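Local coordinates for ribosome hibernation protein YHBH (Vibrio cholerae serotype O1, PDB 4HEI), which probably inhibits translation in stationary phase by binding the small ribosomal subunit, associating with 100S dimers of 70S ribosomes, at residues H33-V39 with E51-N57; I61-A65 with K80-L85. All blocks are in the same frame, centred on the assembly; numbering follows the deposited sequence.

How the interactions relate
Both contacts are partly buried, their centres about 8 Å from the centre of the chain and 10 Å from each other. Interaction 1 joins the two inner strands of the sheet and rests mainly on backbone hydrogen bonds; interaction 2 packs the outermost strand 59-67 on helix 70-91 and depends on side chains. Strand 47-56 connects them through probable hydrogen bonds, Leu54 N to Ile61 O at 2.7 Å and Ala52 N to Ala63 O at 3.1 Å. Their apolar parts share one core: Ala52 touches Leu81 and Leu54 touches Leu85. On the opposite sheet face the chemistry is polar: His55 of interaction 1 binds one cobalt ion, His62 and His64 of interaction 2 another.

Interaction 1 (H33-V39 with E51-N57). With 3CO (cobalt (III) ion), chain D.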
loop_
_atom_site.group_PDB
_atom_site.type_symbol
_atom_site.label_atom_id
_atom_site.label_comp_id
_atom_site.label_asym_id
_atom_site.label_seq_id
_atom_site.Cartn_x
_atom_site.Cartn_y
_atom_site.Cartn_z
ATOM N N HIS A 33 -14.198 0.915 -4.756
ATOM C CA HIS A 33 -13.975 0.612 -6.161
ATOM C C HIS A 33 -12.544 0.149 -6.449
ATOM O O HIS A 33 -12.035 0.302 -7.557
ATOM C CB HIS A 33 -14.319 1.831 -7.011
ATOM C CG HIS A 33 -15.733 2.292 -6.846
ATOM N ND1 HIS A 33 -16.811 1.449 -6.999
ATOM C CD2 HIS A 33 -16.246 3.510 -6.550
ATOM C CE1 HIS A 33 -17.928 2.127 -6.808
ATOM N NE2 HIS A 33 -17.614 3.380 -6.534
ATOM N N ILE A 34 -11.911 -0.418 -5.430
ATOM C CA ILE A 34 -10.550 -0.932 -5.516
ATOM C C ILE A 34 -10.554 -2.348 -6.084
ATOM O O ILE A 34 -11.077 -3.274 -5.463
ATOM C CB ILE A 34 -9.889 -0.974 -4.118
ATOM C CG1 ILE A 34 -9.770 0.442 -3.550
ATOM C CG2 ILE A 34 -8.517 -1.638 -4.213
ATOM C CD1 ILE A 34 -9.273 0.494 -2.116
ATOM N N ASN A 35 -9.966 -2.515 -7.264
ATOM C CA ASN A 35 -9.902 -3.821 -7.897
ATOM C C ASN A 35 -8.581 -4.501 -7.549
ATOM O O ASN A 35 -8.425 -5.023 -6.445
ATOM C CB ASN A 35 -10.076 -3.664 -9.407
ATOM C CG ASN A 35 -11.372 -2.953 -9.760
ATOM O OD1 ASN A 35 -12.437 -3.308 -9.256
ATOM N ND2 ASN A 35 -11.288 -1.942 -10.618
ATOM N N HIS A 36 -7.621 -4.495 -8.463
ATOM C CA HIS A 36 -6.343 -5.121 -8.160
ATOM C C HIS A 36 -5.432 -4.204 -7.357
ATOM O O HIS A 36 -5.435 -2.985 -7.533
ATOM C CB HIS A 36 -5.623 -5.563 -9.438
ATOM C CG HIS A 36 -6.001 -6.937 -9.900
ATOM N ND1 HIS A 36 -7.150 -7.195 -10.618
ATOM C CD2 HIS A 36 -5.390 -8.134 -9.729
ATOM C CE1 HIS A 36 -7.228 -8.490 -10.870
ATOM N NE2 HIS A 36 -6.173 -9.083 -10.340
ATOM N N VAL A 37 -4.660 -4.807 -6.462
ATOM C CA VAL A 37 -3.720 -4.064 -5.635
ATOM C C VAL A 37 -2.371 -4.771 -5.631
ATOM O O VAL A 37 -2.298 -5.988 -5.456
ATOM C CB VAL A 37 -4.201 -3.966 -4.168
ATOM C CG1 VAL A 37 -3.134 -3.289 -3.314
ATOM C CG2 VAL A 37 -5.519 -3.197 -4.095
ATOM N N GLN A 38 -1.304 -4.008 -5.844
ATOM C CA GLN A 38 0.038 -4.567 -5.804
ATOM C C GLN A 38 0.814 -3.824 -4.730
ATOM O O GLN A 38 0.718 -2.606 -4.619
ATOM C CB GLN A 38 0.773 -4.391 -7.127
ATOM C CG GLN A 38 2.221 -4.868 -7.084
ATOM C CD GLN A 38 2.341 -6.382 -6.917
ATOM O OE1 GLN A 38 1.705 -7.146 -7.648
ATOM N NE2 GLN A 38 3.168 -6.817 -5.968
ATOM N N VAL A 39 1.573 -4.566 -3.940
ATOM C CA VAL A 39 2.381 -3.977 -2.896
ATOM C C VAL A 39 3.756 -4.606 -2.988
ATOM O O VAL A 39 3.882 -5.813 -3.179
ATOM C CB VAL A 39 1.797 -4.251 -1.476
ATOM C CG1 VAL A 39 2.759 -3.719 -0.400
ATOM C CG2 VAL A 39 0.448 -3.566 -1.334
ATOM N N GLU A 51 5.958 0.089 -1.491
ATOM C CA GLU A 51 5.384 0.577 -2.735
ATOM C C GLU A 51 4.000 -0.019 -2.933
ATOM O O GLU A 51 3.744 -1.165 -2.541
ATOM C CB GLU A 51 6.242 0.149 -3.931
ATOM C CG GLU A 51 7.713 0.556 -3.886
ATOM C CD GLU A 51 8.480 0.065 -5.104
ATOM O OE1 GLU A 51 9.689 0.371 -5.219
ATOM O OE2 GLU A 51 7.879 -0.631 -5.950
ATOM N N ALA A 52 3.109 0.747 -3.552
ATOM C CA ALA A 52 1.766 0.247 -3.828
ATOM C C ALA A 52 1.125 0.893 -5.049
ATOM O O ALA A 52 1.321 2.085 -5.330
ATOM C CB ALA A 52 0.857 0.445 -2.606
ATOM N N THR A 53 0.364 0.087 -5.780
ATOM C CA THR A 53 -0.369 0.549 -6.940
ATOM C C THR A 53 -1.773 0.002 -6.764
ATOM O O THR A 53 -1.959 -1.213 -6.637
ATOM C CB THR A 53 0.209 -0.001 -8.268
ATOM O OG1 THR A 53 1.595 0.346 -8.371
ATOM C CG2 THR A 53 -0.535 0.601 -9.455
ATOM N N LEU A 54 -2.747 0.896 -6.716
ATOM C CA LEU A 54 -4.135 0.492 -6.568
ATOM C C LEU A 54 -4.853 0.763 -7.886
ATOM O O LEU A 54 -4.788 1.870 -8.430
ATOM C CB LEU A 54 -4.815 1.284 -5.449
ATOM C CG LEU A 54 -4.131 1.452 -4.088
ATOM C CD1 LEU A 54 -5.146 2.005 -3.091
ATOM C CD2 LEU A 54 -3.571 0.136 -3.602
ATOM N N HIS A 55 -5.519 -0.256 -8.406
ATOM C CA HIS A 55 -6.256 -0.121 -9.650
ATOM C C HIS A 55 -7.723 0.034 -9.284
ATOM O O HIS A 55 -8.374 -0.917 -8.850
ATOM C CB HIS A 55 -6.013 -1.353 -10.511
ATOM C CG HIS A 55 -4.565 -1.571 -10.846
ATOM N ND1 HIS A 55 -4.004 -1.167 -12.040
ATOM C CD2 HIS A 55 -3.555 -2.104 -10.118
ATOM C CE1 HIS A 55 -2.710 -1.441 -12.032
ATOM N NE2 HIS A 55 -2.412 -2.009 -10.876
ATOM N N VAL A 56 -8.222 1.254 -9.447
ATOM C CA VAL A 56 -9.603 1.585 -9.121
ATOM C C VAL A 56 -10.376 1.885 -10.399
ATOM O O VAL A 56 -9.801 1.935 -11.486
ATOM C CB VAL A 56 -9.662 2.820 -8.191
ATOM C CG1 VAL A 56 -8.832 2.571 -6.938
ATOM C CG2 VAL A 56 -9.142 4.047 -8.922
ATOM N N ASN A 57 -11.683 2.084 -10.271
ATOM C CA ASN A 57 -12.504 2.368 -11.439
ATOM C C ASN A 57 -12.011 3.556 -12.263
ATOM O O ASN A 57 -12.057 4.706 -11.823
ATOM C CB ASN A 57 -13.962 2.575 -11.018
ATOM C CG ASN A 57 -14.710 1.260 -10.845
ATOM O OD1 ASN A 57 -14.263 0.366 -10.122
ATOM N ND2 ASN A 57 -15.852 1.136 -11.513
HETATM CO CO 3CO D . -4.674 -0.937 -13.927
#
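Glu51 opens the pairing, its O 3.1 Å from Val39 CA in a CA-H...O contact, while its carboxylate forms a salt bridge with Arg42. Ala52 follows in a non-hydrogen-bonded pair with Val39 (CA-CA 4.4 Å). Thr53 exchanges two bonds with Gln38: Gln38 N to Thr53 O and Thr53 N to Gln38 O, both 3.0 Å. Leu54 faces the core, its CD2 3.5 Å from Val37 CG1, where Phe24 of helix 14-27 covers both residues. At His55 the register slips: Asn35 N reaches His55 O at 2.8 Å, yet His55 N donates to His36 O at 2.9 Å. Two residues thus oppose one, a beta bulge. His55 CB points toward 33-39, its ring edge meets His36 O, and ND1 binds cobalt at 2.0 Å. Val56 CG1 meets Ile34 CG1 at 4.1 Å, and Asn57 N makes a weak 3.3 Å bond to His33 O. With strand axes 4.7 Å apart at 151°, this is the central antiparallel hairpin of the beta-alpha-beta-beta-beta-alpha fold, which resembles a double-stranded RNA-binding domain.

Interaction 2 (I61-A65 with K80-L85); sequences IHAHA and KLVRQL. With 3CO (cobalt (III) ion), chain C.
This is the last strand of the beta-alpha-beta-beta-beta-alpha fold packed against its C-terminal helix. Extended 61-65 and helical 80-85 run nearly antiparallel, at 154°, with axes 8.2 Å apart at closest approach; Ala63 faces Leu81 (CA-CA 6.5 Å) and Ile61 faces Gln84 (6.7 Å). Ile61, Ala63 and Ala65 point toward the helix, His62 and His64 away. Ile61 (mm) places CG2 3.7 Å from Leu81 CD2 and CG1 3.8 Å from Leu85 CD2. Leu81 and Leu85, both mt, start sideways but bring their ends nearer, and Leu81 CD2 also lies 3.9 Å from Ala63 CB; Leu81 also touches Phe24, and Leu85 touches Leu27, both of helix 14-27. Two longer side chains bind strand carbonyls. Lys80 (mttt), extended beyond CB, donates NZ to His64 O at 2.7 Å; Gln84 (mt, chi3 59°) donates NE2 to His62 O at 3.1 Å. On the far side of the strand, His62 (chi1 t, chi2 -86°) and His64 (chi1 m, chi2 -170°) converge on one cobalt ion despite their different rotamers. The metal, with one further ligand atom outside the two segments, sits 2.1 Å from His62 NE2 and 1.9 Å from His64 NE2, bringing these nitrogens within 2.9 Å without a hydrogen bond.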
loop_
_atom_site.group_PDB
_atom_site.type_symbol
_atom_site.label_atom_id
_atom_site.label_comp_id
_atom_site.label_asym_id
_atom_site.label_seq_id
_atom_site.Cartn_x
_atom_site.Cartn_y
_atom_site.Cartn_z
ATOM N N ILE A 61 -3.856 4.602 -8.510
ATOM C CA ILE A 61 -3.344 5.337 -7.374
ATOM C C ILE A 61 -2.004 4.672 -7.098
ATOM O O ILE A 61 -1.928 3.446 -6.927
ATOM C CB ILE A 61 -4.265 5.192 -6.145
ATOM C CG1 ILE A 61 -5.643 5.783 -6.461
ATOM C CG2 ILE A 61 -3.641 5.882 -4.935
ATOM C CD1 ILE A 61 -5.612 7.255 -6.809
ATOM N N HIS A 62 -0.948 5.475 -7.081
ATOM C CA HIS A 62 0.387 4.945 -6.855
ATOM C C HIS A 62 1.174 5.818 -5.891
ATOM O O HIS A 62 1.064 7.047 -5.915
ATOM C CB HIS A 62 1.128 4.815 -8.204
ATOM C CG HIS A 62 2.598 4.541 -8.079
ATOM N ND1 HIS A 62 3.531 5.542 -7.924
ATOM C CD2 HIS A 62 3.293 3.378 -8.067
ATOM C CE1 HIS A 62 4.736 5.010 -7.820
ATOM N NE2 HIS A 62 4.621 3.698 -7.903
ATOM N N ALA A 63 1.941 5.169 -5.028
ATOM C CA ALA A 63 2.775 5.877 -4.075
ATOM C C ALA A 63 3.821 4.972 -3.445
ATOM O O ALA A 63 3.671 3.753 -3.423
ATOM C CB ALA A 63 1.907 6.495 -2.988
ATOM N N HIS A 64 4.886 5.593 -2.951
ATOM C CA HIS A 64 5.969 4.906 -2.265
ATOM C C HIS A 64 6.174 5.678 -0.967
ATOM O O HIS A 64 5.863 6.871 -0.894
ATOM C CB HIS A 64 7.294 4.993 -3.033
ATOM C CG HIS A 64 7.322 4.235 -4.321
ATOM N ND1 HIS A 64 8.486 4.037 -5.031
ATOM C CD2 HIS A 64 6.337 3.643 -5.040
ATOM C CE1 HIS A 64 8.218 3.359 -6.131
ATOM N NE2 HIS A 64 6.922 3.108 -6.160
ATOM N N ALA A 65 6.721 5.002 0.034
ATOM C CA ALA A 65 7.031 5.622 1.318
ATOM C C ALA A 65 8.213 4.844 1.884
ATOM O O ALA A 65 8.327 3.635 1.666
ATOM C CB ALA A 65 5.826 5.541 2.263
ATOM N N LYS A 80 -0.456 8.144 2.341
ATOM C CA LYS A 80 -0.330 8.774 1.026
ATOM C C LYS A 80 -1.431 8.275 0.087
ATOM O O LYS A 80 -2.015 9.051 -0.667
ATOM C CB LYS A 80 1.035 8.473 0.401
ATOM C CG LYS A 80 2.224 9.068 1.134
ATOM C CD LYS A 80 3.500 8.895 0.315
ATOM C CE LYS A 80 4.716 9.420 1.058
ATOM N NZ LYS A 80 5.945 9.332 0.217
ATOM N N LEU A 81 -1.708 6.975 0.138
ATOM C CA LEU A 81 -2.740 6.385 -0.710
ATOM C C LEU A 81 -4.117 6.943 -0.357
ATOM O O LEU A 81 -4.909 7.260 -1.237
ATOM C CB LEU A 81 -2.749 4.858 -0.553
ATOM C CG LEU A 81 -1.492 4.107 -1.003
ATOM C CD1 LEU A 81 -1.642 2.631 -0.661
ATOM C CD2 LEU A 81 -1.291 4.291 -2.503
ATOM N N VAL A 82 -4.393 7.066 0.939
ATOM C CA VAL A 82 -5.678 7.596 1.393
ATOM C C VAL A 82 -5.891 9.019 0.879
ATOM O O VAL A 82 -6.987 9.357 0.431
ATOM C CB VAL A 82 -5.777 7.589 2.942
ATOM C CG1 VAL A 82 -7.061 8.283 3.392
ATOM C CG2 VAL A 82 -5.761 6.162 3.453
ATOM N N ARG A 83 -4.851 9.853 0.933
ATOM C CA ARG A 83 -4.957 11.230 0.443
ATOM C C ARG A 83 -5.341 11.212 -1.027
ATOM O O ARG A 83 -6.253 11.922 -1.455
ATOM C CB ARG A 83 -3.628 11.984 0.582
ATOM C CG ARG A 83 -3.137 12.176 2.000
ATOM C CD ARG A 83 -2.171 13.359 2.084
ATOM N NE ARG A 83 -1.600 13.494 3.419
ATOM C CZ ARG A 83 -0.578 12.777 3.876
ATOM N NH1 ARG A 83 0.001 11.869 3.100
ATOM N NH2 ARG A 83 -0.145 12.955 5.117
ATOM N N GLN A 84 -4.638 10.400 -1.807
ATOM C CA GLN A 84 -4.920 10.308 -3.232
ATOM C C GLN A 84 -6.293 9.704 -3.516
ATOM O O GLN A 84 -6.966 10.105 -4.464
ATOM C CB GLN A 84 -3.834 9.492 -3.932
ATOM C CG GLN A 84 -2.465 10.144 -3.895
ATOM C CD GLN A 84 -1.427 9.348 -4.662
ATOM O OE1 GLN A 84 -1.574 9.101 -5.861
ATOM N NE2 GLN A 84 -0.372 8.942 -3.971
ATOM N N LEU A 85 -6.701 8.731 -2.706
ATOM C CA LEU A 85 -8.007 8.100 -2.883
ATOM C C LEU A 85 -9.141 9.082 -2.590
ATOM O O LEU A 85 -10.170 9.075 -3.270
ATOM C CB LEU A 85 -8.129 6.873 -1.976
ATOM C CG LEU A 85 -7.418 5.611 -2.480
ATOM C CD1 LEU A 85 -7.328 4.587 -1.345
ATOM C CD2 LEU A 85 -8.170 5.036 -3.675
HETATM CO CO 3CO C . 6.119 2.280 -7.690
#